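PDB 7LR8: glycosyl hydrolase from Streptomyces cattleya, which probably hydrolyses the beta-1,4 link between mannose and N-acetylglucosamine in N-glycan cores, as a family 5 glycoside hydrolase. Local coordinates for residues 230-235 with 240-245; 248-253 with 296-301; 269-274 with 279-284; 287-292 with 301-306; 324-327 with 331-334. The protein carries 1 engineered substitution. All coordinates share one frame; numbering follows the deposited sequence.

Interaction 1 (230-235 with 240-245); sequences GTAQRY and TATAQH
T242 OG1 is gripped by G236 O and S239 OG, and it rests 3.6 Å from A232 CA. The contact is a helical hairpin. Helix 231-235 and the start of helix 240-253 run nearly antiparallel, with their axes 159° apart and 8.9 Å from each other. Both follow strand 221-225 of the (beta/alpha)8 barrel. T231 fills the gap between the helices with two different branches. With OG1 beside the backbone N (chi1 -61°), CG2 stands anti to that N and reaches across to A241 O at 3.7 Å. OG1 turns the other way, to H245, and is hydrogen-bonded to N229 OD1. With an alanine in place of T231, N229 OD1 would probably lose this mate and a gap would open beside A241 and T242. Further along, the Y235 ring meets A241 at an oblique angle, with CD2 3.8 Å from A241 CB. The far end of that ring is held by hydrogen bonds between OH and both E384 OE2 and G379 N. F383 lies nearly parallel to it, from helix 381-391. H245 is held through ND1 by S225 OG on the strand. Its ring carbon CD2 comes to 3.2 Å from T231 OG1.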
# COMPACT_ATOMS: atom_id res chain seq x y z
N GLY B 230 25.75 13.43 -1.87
CA GLY B 230 26.79 14.02 -2.69
C GLY B 230 27.93 14.60 -1.89
O GLY B 230 29.01 14.84 -2.45
N THR B 231 27.73 14.84 -0.59
CA THR B 231 28.77 15.45 0.22
C THR B 231 29.96 14.52 0.38
O THR B 231 31.10 14.89 0.09
CB THR B 231 28.22 15.83 1.59
OG1 THR B 231 27.16 16.79 1.44
CG2 THR B 231 29.34 16.42 2.43
N ALA B 232 29.71 13.30 0.87
CA ALA B 232 30.81 12.34 1.03
C ALA B 232 31.44 11.98 -0.31
O ALA B 232 32.66 11.83 -0.41
CB ALA B 232 30.31 11.09 1.74
N GLN B 233 30.62 11.83 -1.35
CA GLN B 233 31.14 11.41 -2.64
C GLN B 233 32.09 12.45 -3.22
O GLN B 233 33.11 12.10 -3.83
CB GLN B 233 29.98 11.16 -3.61
CG GLN B 233 29.07 10.01 -3.19
CD GLN B 233 27.85 10.47 -2.40
OE1 GLN B 233 27.90 11.42 -1.61
NE2 GLN B 233 26.74 9.78 -2.61
N ARG B 234 31.78 13.73 -3.03
CA ARG B 234 32.57 14.79 -3.65
C ARG B 234 33.77 15.19 -2.81
O ARG B 234 34.87 15.37 -3.35
CB ARG B 234 31.68 16.02 -3.89
CG ARG B 234 32.42 17.20 -4.50
CD ARG B 234 31.46 18.31 -4.85
NE ARG B 234 30.40 17.85 -5.74
CZ ARG B 234 30.34 18.12 -7.04
NH1 ARG B 234 31.29 18.85 -7.61
NH2 ARG B 234 29.34 17.65 -7.77
N TYR B 235 33.59 15.31 -1.50
CA TYR B 235 34.63 15.83 -0.61
C TYR B 235 35.35 14.75 0.18
O TYR B 235 36.47 14.99 0.64
CB TYR B 235 34.02 16.86 0.35
CG TYR B 235 33.33 17.97 -0.41
CD1 TYR B 235 34.08 18.94 -1.07
CD2 TYR B 235 31.94 18.03 -0.50
CE1 TYR B 235 33.47 19.96 -1.78
CE2 TYR B 235 31.32 19.05 -1.22
CZ TYR B 235 32.09 20.00 -1.85
OH TYR B 235 31.49 21.01 -2.56
N THR B 240 36.25 17.87 6.02
CA THR B 240 35.56 18.87 6.83
C THR B 240 34.10 18.99 6.41
O THR B 240 33.21 19.09 7.27
CB THR B 240 36.28 20.22 6.71
OG1 THR B 240 37.65 20.07 7.10
CG2 THR B 240 35.61 21.26 7.59
N ALA B 241 33.82 18.96 5.10
CA ALA B 241 32.45 19.11 4.63
C ALA B 241 31.56 17.98 5.13
O ALA B 241 30.39 18.20 5.47
CB ALA B 241 32.40 19.16 3.10
N THR B 242 32.08 16.76 5.18
CA THR B 242 31.26 15.65 5.65
C THR B 242 30.97 15.78 7.14
O THR B 242 29.84 15.53 7.58
CB THR B 242 31.95 14.33 5.32
OG1 THR B 242 31.93 14.14 3.90
CG2 THR B 242 31.23 13.16 5.97
N ALA B 243 31.95 16.23 7.93
CA ALA B 243 31.76 16.36 9.37
C ALA B 243 30.88 17.55 9.73
O ALA B 243 30.24 17.55 10.78
CB ALA B 243 33.11 16.50 10.08
N GLN B 244 30.87 18.58 8.89
CA GLN B 244 30.17 19.82 9.20
C GLN B 244 28.83 19.92 8.48
O GLN B 244 28.17 20.96 8.57
CB GLN B 244 31.06 21.01 8.84
CG GLN B 244 32.32 21.16 9.72
CD GLN B 244 32.02 21.85 11.04
OE1 GLN B 244 30.99 22.51 11.19
NE2 GLN B 244 32.93 21.72 11.99
N HIS B 245 28.42 18.88 7.76
CA HIS B 245 27.24 19.01 6.92
C HIS B 245 26.00 19.33 7.76
O HIS B 245 25.17 20.15 7.36
CB HIS B 245 27.03 17.74 6.09
CG HIS B 245 25.86 17.84 5.16
ND1 HIS B 245 24.57 17.54 5.54
CD2 HIS B 245 25.78 18.26 3.87
CE1 HIS B 245 23.75 17.75 4.53
NE2 HIS B 245 24.46 18.20 3.51

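Interaction 2 (248-253 with 296-301); sequences YLVELA and PEVWGV
V250 overlaps V298, the two side chains crossing at about a right angle with CG1 of V250 4.0 Å from CG2 of V298. This is helix-on-strand packing in the (beta/alpha)8 barrel. Helix 240-253 belongs to the outer layer, and V298 opens strand 298-304 of the inner sheet. V250 holds CG1 anti to its backbone N (chi1 165°), which sends that methyl to the strand. V298 offers the methyl that stands anti to its own carbonyl carbon. Both residues are buried, and C295 also lies against V250. The second touch is polar against apolar. The E251 chain bends at chi2 (-56°) and brings OE2 to the proline ring, the two side chains crossing at about a right angle. K254, just past the helix segment, pairs with E251 OE2 through NZ. The same NZ is hydrogen-bonded to P296 O, which adds to the packing of the loop before the strand. E251 also reaches beyond the barrel. OE1 bonds to T397 OG1 and the backbone O to T398 OG1, at strand 397-400 of the small C-terminal sheet. On the barrel side, E251 OE2 lies 3.9 Å from CD of P296.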
# COMPACT_ATOMS: atom_id res chain seq x y z
N TYR B 248 26.08 22.85 8.89
CA TYR B 248 25.76 23.68 7.74
C TYR B 248 24.26 23.83 7.54
O TYR B 248 23.75 24.93 7.30
CB TYR B 248 26.38 23.08 6.49
CG TYR B 248 25.94 23.73 5.20
CD1 TYR B 248 26.12 25.09 4.99
CD2 TYR B 248 25.40 22.98 4.17
CE1 TYR B 248 25.74 25.69 3.79
CE2 TYR B 248 25.03 23.56 2.97
CZ TYR B 248 25.20 24.91 2.79
OH TYR B 248 24.83 25.49 1.59
N LEU B 249 23.53 22.71 7.55
CA LEU B 249 22.09 22.81 7.33
C LEU B 249 21.44 23.64 8.42
O LEU B 249 20.51 24.41 8.16
CB LEU B 249 21.46 21.41 7.27
CG LEU B 249 21.61 20.61 5.98
CD1 LEU B 249 20.80 19.33 6.11
CD2 LEU B 249 21.16 21.42 4.76
N VAL B 250 21.93 23.51 9.66
CA VAL B 250 21.40 24.30 10.77
C VAL B 250 21.56 25.79 10.49
O VAL B 250 20.60 26.56 10.59
CB VAL B 250 22.08 23.89 12.09
CG1 VAL B 250 21.83 24.93 13.20
CG2 VAL B 250 21.62 22.50 12.53
N GLU B 251 22.78 26.21 10.14
CA GLU B 251 23.03 27.63 9.93
C GLU B 251 22.41 28.13 8.63
O GLU B 251 22.02 29.29 8.54
CB GLU B 251 24.53 27.92 9.98
CG GLU B 251 25.13 27.69 11.35
CD GLU B 251 24.44 28.50 12.42
OE1 GLU B 251 24.26 29.72 12.21
OE2 GLU B 251 24.08 27.92 13.47
N LEU B 252 22.33 27.26 7.61
CA LEU B 252 21.69 27.65 6.36
C LEU B 252 20.21 27.93 6.57
O LEU B 252 19.68 28.92 6.07
CB LEU B 252 21.88 26.55 5.32
CG LEU B 252 21.22 26.76 3.95
CD1 LEU B 252 21.83 27.97 3.27
CD2 LEU B 252 21.38 25.52 3.08
N ALA B 253 19.54 27.05 7.33
CA ALA B 253 18.10 27.17 7.52
C ALA B 253 17.73 28.49 8.19
O ALA B 253 16.64 29.02 7.97
CB ALA B 253 17.59 25.98 8.33
N PRO B 296 24.32 27.97 17.79
CA PRO B 296 23.30 28.36 18.77
C PRO B 296 21.90 28.05 18.27
O PRO B 296 21.67 27.83 17.08
CB PRO B 296 23.51 29.87 18.92
CG PRO B 296 24.71 30.22 18.10
CD PRO B 296 24.88 29.13 17.10
N GLU B 297 20.95 28.06 19.21
CA GLU B 297 19.52 27.89 18.91
C GLU B 297 19.24 26.56 18.21
O GLU B 297 18.33 26.46 17.39
CB GLU B 297 18.99 29.05 18.06
CG GLU B 297 18.68 30.31 18.86
CD GLU B 297 19.90 31.18 19.12
OE1 GLU B 297 20.76 31.30 18.23
OE2 GLU B 297 20.00 31.75 20.23
N VAL B 298 20.01 25.53 18.53
CA VAL B 298 19.69 24.18 18.08
C VAL B 298 18.65 23.63 19.04
O VAL B 298 18.91 23.51 20.25
CB VAL B 298 20.94 23.29 18.05
CG1 VAL B 298 20.53 21.84 17.83
CG2 VAL B 298 21.93 23.76 16.98
N TRP B 299 17.46 23.32 18.52
CA TRP B 299 16.42 22.75 19.38
C TRP B 299 16.86 21.41 19.95
O TRP B 299 16.66 21.14 21.14
CB TRP B 299 15.11 22.59 18.60
CG TRP B 299 13.96 22.17 19.46
CD1 TRP B 299 13.05 22.98 20.07
CD2 TRP B 299 13.59 20.82 19.81
NE1 TRP B 299 12.14 22.23 20.77
CE2 TRP B 299 12.45 20.90 20.63
CE3 TRP B 299 14.12 19.56 19.51
CZ2 TRP B 299 11.83 19.77 21.16
CZ3 TRP B 299 13.49 18.44 20.03
CH2 TRP B 299 12.36 18.55 20.84
N GLY B 300 17.44 20.57 19.11
CA GLY B 300 17.87 19.26 19.55
C GLY B 300 18.56 18.53 18.43
O GLY B 300 18.57 18.98 17.28
N VAL B 301 19.16 17.39 18.79
CA VAL B 301 19.83 16.47 17.88
C VAL B 301 19.15 15.12 18.01
O VAL B 301 19.09 14.56 19.11
CB VAL B 301 21.33 16.34 18.19
CG1 VAL B 301 21.96 15.31 17.26
CG2 VAL B 301 22.03 17.69 18.10

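Interaction 3 (269-274 with 279-284); sequences VGAPAP and EYAAEF
A271 makes the apolar contacts: its CB points to the helix and lies 4.0 Å from CB of A281 and 3.9 Å from CD2 of F284. A271 also leans on W303 of strand 298-304, so the loop methyl is held between strand and helix. The other contact sets a carbonyl against a ring. G270 O approaches the F284 ring obliquely and stops 3.4 Å from CE2. The C-H groups of the ring carry slight positive charge, so this approach is probably mildly favourable. F284 gets there because CG stands anti to its backbone N (chi1 165°), which swings the ring off the helix toward the loop. V276 and T242 touch the same side chain, so it joins this loop to helix 240-253 as well. Backbone bonds set the frame. F284 N bonds to Y280 O at 2.9 Å in the first turn of helix 281-293. V269 pairs with W304 in the sheet. The loop is the one that leaves the C-terminal end of strand 264-269, just after the mannose-binding E268, a beta-to-alpha connection on the substrate side of a (beta/alpha)8 barrel.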
# COMPACT_ATOMS: atom_id res chain seq x y z
N VAL B 269 20.04 12.80 11.74
CA VAL B 269 21.45 12.77 11.38
C VAL B 269 21.90 11.34 11.61
O VAL B 269 21.55 10.73 12.63
CB VAL B 269 22.29 13.78 12.19
CG1 VAL B 269 22.07 13.62 13.70
CG2 VAL B 269 23.79 13.61 11.83
N GLY B 270 22.64 10.77 10.66
CA GLY B 270 23.07 9.40 10.80
C GLY B 270 24.37 9.16 10.07
O GLY B 270 24.90 10.04 9.38
N ALA B 271 24.87 7.92 10.19
CA ALA B 271 26.19 7.53 9.71
C ALA B 271 26.04 6.41 8.69
O ALA B 271 26.19 5.22 9.03
CB ALA B 271 27.07 7.09 10.88
N PRO B 272 25.76 6.74 7.40
CA PRO B 272 25.44 5.70 6.41
C PRO B 272 26.66 5.11 5.71
O PRO B 272 27.39 5.84 5.04
CB PRO B 272 24.56 6.45 5.40
CG PRO B 272 25.14 7.85 5.41
CD PRO B 272 25.61 8.10 6.84
N ALA B 273 26.85 3.80 5.81
CA ALA B 273 27.94 3.15 5.08
C ALA B 273 27.57 2.99 3.61
O ALA B 273 26.39 2.82 3.28
CB ALA B 273 28.23 1.78 5.69
N PRO B 274 28.55 3.06 2.70
CA PRO B 274 29.99 3.21 2.95
C PRO B 274 30.47 4.66 2.97
O PRO B 274 31.67 4.89 3.15
CB PRO B 274 30.63 2.48 1.76
CG PRO B 274 29.52 2.29 0.75
CD PRO B 274 28.28 2.91 1.26
N GLU B 279 33.54 1.42 10.65
CA GLU B 279 34.68 1.63 11.54
C GLU B 279 34.94 3.11 11.83
O GLU B 279 35.69 3.41 12.76
CB GLU B 279 35.94 0.99 10.97
CG GLU B 279 36.37 1.54 9.63
CD GLU B 279 35.96 0.64 8.48
OE1 GLU B 279 34.76 0.25 8.42
OE2 GLU B 279 36.83 0.30 7.65
N TYR B 280 34.36 4.02 11.06
CA TYR B 280 34.50 5.46 11.27
C TYR B 280 33.24 6.08 11.87
O TYR B 280 33.22 7.28 12.15
CB TYR B 280 34.85 6.15 9.95
CG TYR B 280 35.22 7.61 10.07
CD1 TYR B 280 36.40 8.00 10.69
CD2 TYR B 280 34.39 8.60 9.57
CE1 TYR B 280 36.74 9.33 10.80
CE2 TYR B 280 34.72 9.94 9.68
CZ TYR B 280 35.90 10.30 10.29
OH TYR B 280 36.23 11.62 10.40
N ALA B 281 32.18 5.29 12.07
CA ALA B 281 30.90 5.85 12.48
C ALA B 281 31.00 6.56 13.82
O ALA B 281 30.38 7.61 14.03
CB ALA B 281 29.83 4.77 12.52
N ALA B 282 31.77 5.99 14.77
CA ALA B 282 31.88 6.62 16.08
C ALA B 282 32.58 7.97 15.99
O ALA B 282 32.11 8.97 16.54
CB ALA B 282 32.62 5.70 17.06
N GLU B 283 33.73 8.01 15.30
CA GLU B 283 34.44 9.27 15.11
C GLU B 283 33.58 10.28 14.37
O GLU B 283 33.60 11.48 14.69
CB GLU B 283 35.73 9.05 14.33
CG GLU B 283 36.89 8.57 15.14
CD GLU B 283 38.10 8.32 14.27
OE1 GLU B 283 38.67 9.30 13.75
OE2 GLU B 283 38.44 7.14 14.08
N PHE B 284 32.82 9.82 13.38
CA PHE B 284 32.00 10.73 12.60
C PHE B 284 30.88 11.31 13.45
O PHE B 284 30.55 12.50 13.33
CB PHE B 284 31.43 10.01 11.38
CG PHE B 284 30.30 10.73 10.71
CD1 PHE B 284 30.55 11.72 9.77
CD2 PHE B 284 28.98 10.43 11.02
CE1 PHE B 284 29.49 12.40 9.16
CE2 PHE B 284 27.93 11.09 10.41
CZ PHE B 284 28.19 12.08 9.48

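Interaction 4 (287-292 with 301-306); sequences ATIDAV and VTWWCS. With BMA (beta-D-mannopyranose), chain D.
V292 sets CG1 anti to its backbone N (chi1 171°), and V301 sets CG2 anti to its carbonyl carbon, which brings the two methyls tip to tip at 4.0 Å. They join helix 281-293 to strand 298-304 within a beta-alpha-beta unit of the (beta/alpha)8 barrel. The unit starts from strand 264-269, and V269 and L266 of that strand touch the same layer. Next to the valines, I289 crosses the W303 indole obliquely. CG1 of I289 lies 4.2 Å from CZ3 of W303. L325 touches the same indole. Both touches of helix on strand are apolar here. W304, the next residue, serves the pocket instead. Its indole has the bound mannose over one face, with sugar C3 3.8 Å above the plane and its C-H turned to the ring, a CH-pi contact. C305 CB sits at the opposite face, placed there across a cis peptide, a feature known from clan GH-A enzymes at the end of this strand. Were W304 replaced by an alanine, the mannose would be likely to lose its stacking surface and be freer to shift. E320, S101, N152 and E268 hydrogen-bond the same sugar. Its O4 lies 3.4 Å from CZ2 of W304.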
# COMPACT_ATOMS: atom_id res chain seq x y z
N ALA B 287 32.34 13.98 15.78
CA ALA B 287 32.68 15.20 15.04
C ALA B 287 31.43 15.95 14.64
O ALA B 287 31.37 17.19 14.76
CB ALA B 287 33.51 14.85 13.80
N THR B 288 30.41 15.22 14.17
CA THR B 288 29.18 15.84 13.69
C THR B 288 28.45 16.55 14.82
O THR B 288 28.01 17.70 14.67
CB THR B 288 28.28 14.76 13.08
OG1 THR B 288 28.87 14.29 11.86
CG2 THR B 288 26.90 15.32 12.78
N ILE B 289 28.29 15.87 15.95
CA ILE B 289 27.60 16.46 17.09
C ILE B 289 28.38 17.64 17.65
O ILE B 289 27.79 18.69 17.95
CB ILE B 289 27.32 15.38 18.16
CG1 ILE B 289 26.36 14.33 17.61
CG2 ILE B 289 26.78 16.03 19.44
CD1 ILE B 289 26.07 13.21 18.58
N ASP B 290 29.71 17.52 17.80
CA ASP B 290 30.49 18.67 18.24
C ASP B 290 30.27 19.86 17.32
O ASP B 290 30.13 21.00 17.78
CB ASP B 290 31.98 18.34 18.30
CG ASP B 290 32.35 17.45 19.48
OD1 ASP B 290 31.62 17.42 20.48
OD2 ASP B 290 33.41 16.79 19.39
N ALA B 291 30.24 19.62 16.00
CA ALA B 291 30.04 20.72 15.07
C ALA B 291 28.65 21.33 15.22
O ALA B 291 28.49 22.55 15.20
CB ALA B 291 30.26 20.23 13.63
N VAL B 292 27.63 20.49 15.42
CA VAL B 292 26.27 21.01 15.54
C VAL B 292 26.10 21.76 16.86
O VAL B 292 25.49 22.84 16.91
CB VAL B 292 25.25 19.88 15.41
CG1 VAL B 292 23.86 20.39 15.76
CG2 VAL B 292 25.26 19.35 13.99
N VAL B 301 19.16 17.39 18.79
CA VAL B 301 19.83 16.47 17.88
C VAL B 301 19.15 15.12 18.01
O VAL B 301 19.09 14.56 19.11
CB VAL B 301 21.33 16.34 18.19
CG1 VAL B 301 21.96 15.31 17.26
CG2 VAL B 301 22.03 17.69 18.10
N THR B 302 18.63 14.60 16.90
CA THR B 302 17.87 13.36 16.93
C THR B 302 18.51 12.39 15.95
O THR B 302 18.42 12.57 14.73
CB THR B 302 16.39 13.62 16.61
OG1 THR B 302 15.92 14.71 17.42
CG2 THR B 302 15.55 12.39 16.90
N TRP B 303 19.22 11.39 16.48
CA TRP B 303 19.99 10.48 15.66
C TRP B 303 19.08 9.49 14.94
O TRP B 303 18.10 9.00 15.51
CB TRP B 303 21.01 9.71 16.52
CG TRP B 303 22.09 9.15 15.67
CD1 TRP B 303 22.12 7.92 15.08
CD2 TRP B 303 23.29 9.82 15.27
NE1 TRP B 303 23.28 7.78 14.34
CE2 TRP B 303 24.00 8.94 14.44
CE3 TRP B 303 23.83 11.09 15.53
CZ2 TRP B 303 25.23 9.28 13.87
CZ3 TRP B 303 25.04 11.42 14.95
CH2 TRP B 303 25.72 10.53 14.14
N TRP B 304 19.39 9.23 13.67
CA TRP B 304 18.76 8.15 12.92
C TRP B 304 19.76 7.00 12.86
O TRP B 304 20.76 7.11 12.16
CB TRP B 304 18.40 8.57 11.49
CG TRP B 304 17.60 7.49 10.82
CD1 TRP B 304 18.07 6.29 10.34
CD2 TRP B 304 16.18 7.48 10.60
NE1 TRP B 304 17.02 5.55 9.84
CE2 TRP B 304 15.86 6.26 9.98
CE3 TRP B 304 15.16 8.40 10.85
CZ2 TRP B 304 14.56 5.93 9.63
CZ3 TRP B 304 13.87 8.07 10.50
CH2 TRP B 304 13.58 6.85 9.89
N CYS B 305 19.47 5.90 13.56
CA CYS B 305 18.22 5.63 14.25
C CYS B 305 18.55 4.86 15.52
O CYS B 305 19.72 4.60 15.82
CB CYS B 305 17.27 4.84 13.36
SG CYS B 305 18.06 3.39 12.59
N SER B 306 17.51 4.47 16.27
CA SER B 306 17.76 3.81 17.55
C SER B 306 18.34 2.41 17.33
O SER B 306 19.35 2.05 17.95
CB SER B 306 16.46 3.76 18.36
OG SER B 306 15.48 2.95 17.74
C1 BMA D . 15.71 9.65 5.51
C2 BMA D . 14.75 9.02 6.57
C3 BMA D . 14.49 7.57 6.19
C4 BMA D . 15.86 6.84 5.83
C5 BMA D . 17.09 7.73 6.18
C6 BMA D . 18.41 7.12 5.76
O2 BMA D . 13.51 9.71 6.64
O3 BMA D . 13.50 7.49 5.14
O4 BMA D . 15.92 5.65 6.56
O5 BMA D . 16.99 8.98 5.47
O6 BMA D . 18.37 6.96 4.32

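Interaction 5 (324-327 with 331-334); sequences GLLT and RVKP
Peptide groups are the flat groups that matter where R331 to K333 meet L326 and its neighbours. T327 N bonds to R331 O in the carbonyl plane at 2.8 Å. Over one face of the L326 carbonyl lies the K333 chain, with CD 3.6 Å from L326 C and almost straight above it. At the L325 carbonyl, K333 N bonds to O at 3.0 Å, tilted 24° from the plane. Together the two backbone bonds flank L326 and V332, which form a non-hydrogen-bonded antiparallel pair, a single bridge closing a short hairpin-like turn. On one side of that pair L326 CD2 packs on V332 CG2 at 3.7 Å, the side chains crossing at a slant. T327 closes the turn with its hydroxyl. OG1 stands between its own backbone N and carbonyl carbon (chi1 68°), takes a bond from R331 N at 3.0 Å, and is also bonded to D329 OD1. K333 bends at chi3 (66°) to carry NZ to G324 O at 2.8 Å. The same NZ forms a salt bridge with D308, which also binds G324 N. The charge is thus met by a carboxylate and a carbonyl together. K333 is the N-cap of helix 334-349. The turn lies in the loop between strand 298-304 and that helix, with L325 packed on A335 and V339 and bonded through its backbone to C305.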
# COMPACT_ATOMS: atom_id res chain seq x y z
N GLY B 324 21.57 1.93 13.11
CA GLY B 324 21.22 2.01 14.52
C GLY B 324 22.41 2.40 15.39
O GLY B 324 23.57 2.19 15.05
N LEU B 325 22.09 3.02 16.53
CA LEU B 325 23.04 3.14 17.63
C LEU B 325 23.09 1.87 18.45
O LEU B 325 24.06 1.65 19.19
CB LEU B 325 22.65 4.32 18.52
CG LEU B 325 22.66 5.70 17.86
CD1 LEU B 325 22.22 6.77 18.86
CD2 LEU B 325 24.03 6.03 17.27
N LEU B 326 22.06 1.03 18.33
CA LEU B 326 21.95 -0.24 19.01
C LEU B 326 21.72 -1.35 17.98
O LEU B 326 21.10 -1.12 16.94
CB LEU B 326 20.79 -0.21 20.03
CG LEU B 326 21.01 0.81 21.15
CD1 LEU B 326 19.74 1.59 21.46
CD2 LEU B 326 21.54 0.10 22.38
N THR B 327 22.20 -2.54 18.30
CA THR B 327 21.98 -3.69 17.42
C THR B 327 20.54 -4.18 17.53
O THR B 327 19.73 -3.70 18.33
CB THR B 327 22.94 -4.83 17.77
OG1 THR B 327 22.59 -5.34 19.06
CG2 THR B 327 24.38 -4.37 17.77
N ARG B 331 22.18 -4.22 21.77
CA ARG B 331 23.51 -3.98 22.31
C ARG B 331 24.06 -2.67 21.75
O ARG B 331 23.81 -2.33 20.60
CB ARG B 331 24.45 -5.15 21.99
CG ARG B 331 23.89 -6.49 22.44
CD ARG B 331 24.99 -7.50 22.71
NE ARG B 331 25.18 -7.70 24.15
CZ ARG B 331 26.20 -7.21 24.84
NH1 ARG B 331 27.14 -6.50 24.24
NH2 ARG B 331 26.30 -7.44 26.15
N VAL B 332 24.79 -1.94 22.60
CA VAL B 332 25.30 -0.64 22.21
C VAL B 332 26.43 -0.82 21.20
O VAL B 332 27.40 -1.54 21.45
CB VAL B 332 25.78 0.15 23.44
CG1 VAL B 332 26.25 1.54 23.03
CG2 VAL B 332 24.65 0.24 24.46
N LYS B 333 26.31 -0.15 20.07
CA LYS B 333 27.28 -0.13 18.99
C LYS B 333 28.29 0.99 19.24
O LYS B 333 28.03 1.90 20.03
CB LYS B 333 26.56 0.09 17.65
CG LYS B 333 25.61 -1.02 17.27
CD LYS B 333 24.74 -0.65 16.06
CE LYS B 333 25.57 -0.48 14.80
NZ LYS B 333 24.78 0.05 13.65
N PRO B 334 29.44 0.95 18.56
CA PRO B 334 30.43 2.03 18.75
C PRO B 334 29.85 3.43 18.60
O PRO B 334 30.17 4.31 19.41
CB PRO B 334 31.49 1.71 17.69
CG PRO B 334 31.46 0.22 17.61
CD PRO B 334 29.98 -0.13 17.71

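Overall arrangement
All five contacts lie in the last third of the (beta/alpha)8 barrel. Interactions 1 and 2 share helix 240-253, with centres 17 Å apart. Interactions 3 and 4 share helix 281-293, and their centres are 10 Å apart. Interactions 2 and 4 share V301 on strand 298-304, and their segments alternate along the chain. Interaction 5 closes the loop after that strand. Its backbone is probably hydrogen-bonded to interaction 4, as L325 N to C305 O and L326 N to S306 O. Interaction 1 touches interaction 3 where T242 meets F284. The contacts therefore run from the outer helices to the strand end that presents W304 to the bound mannose.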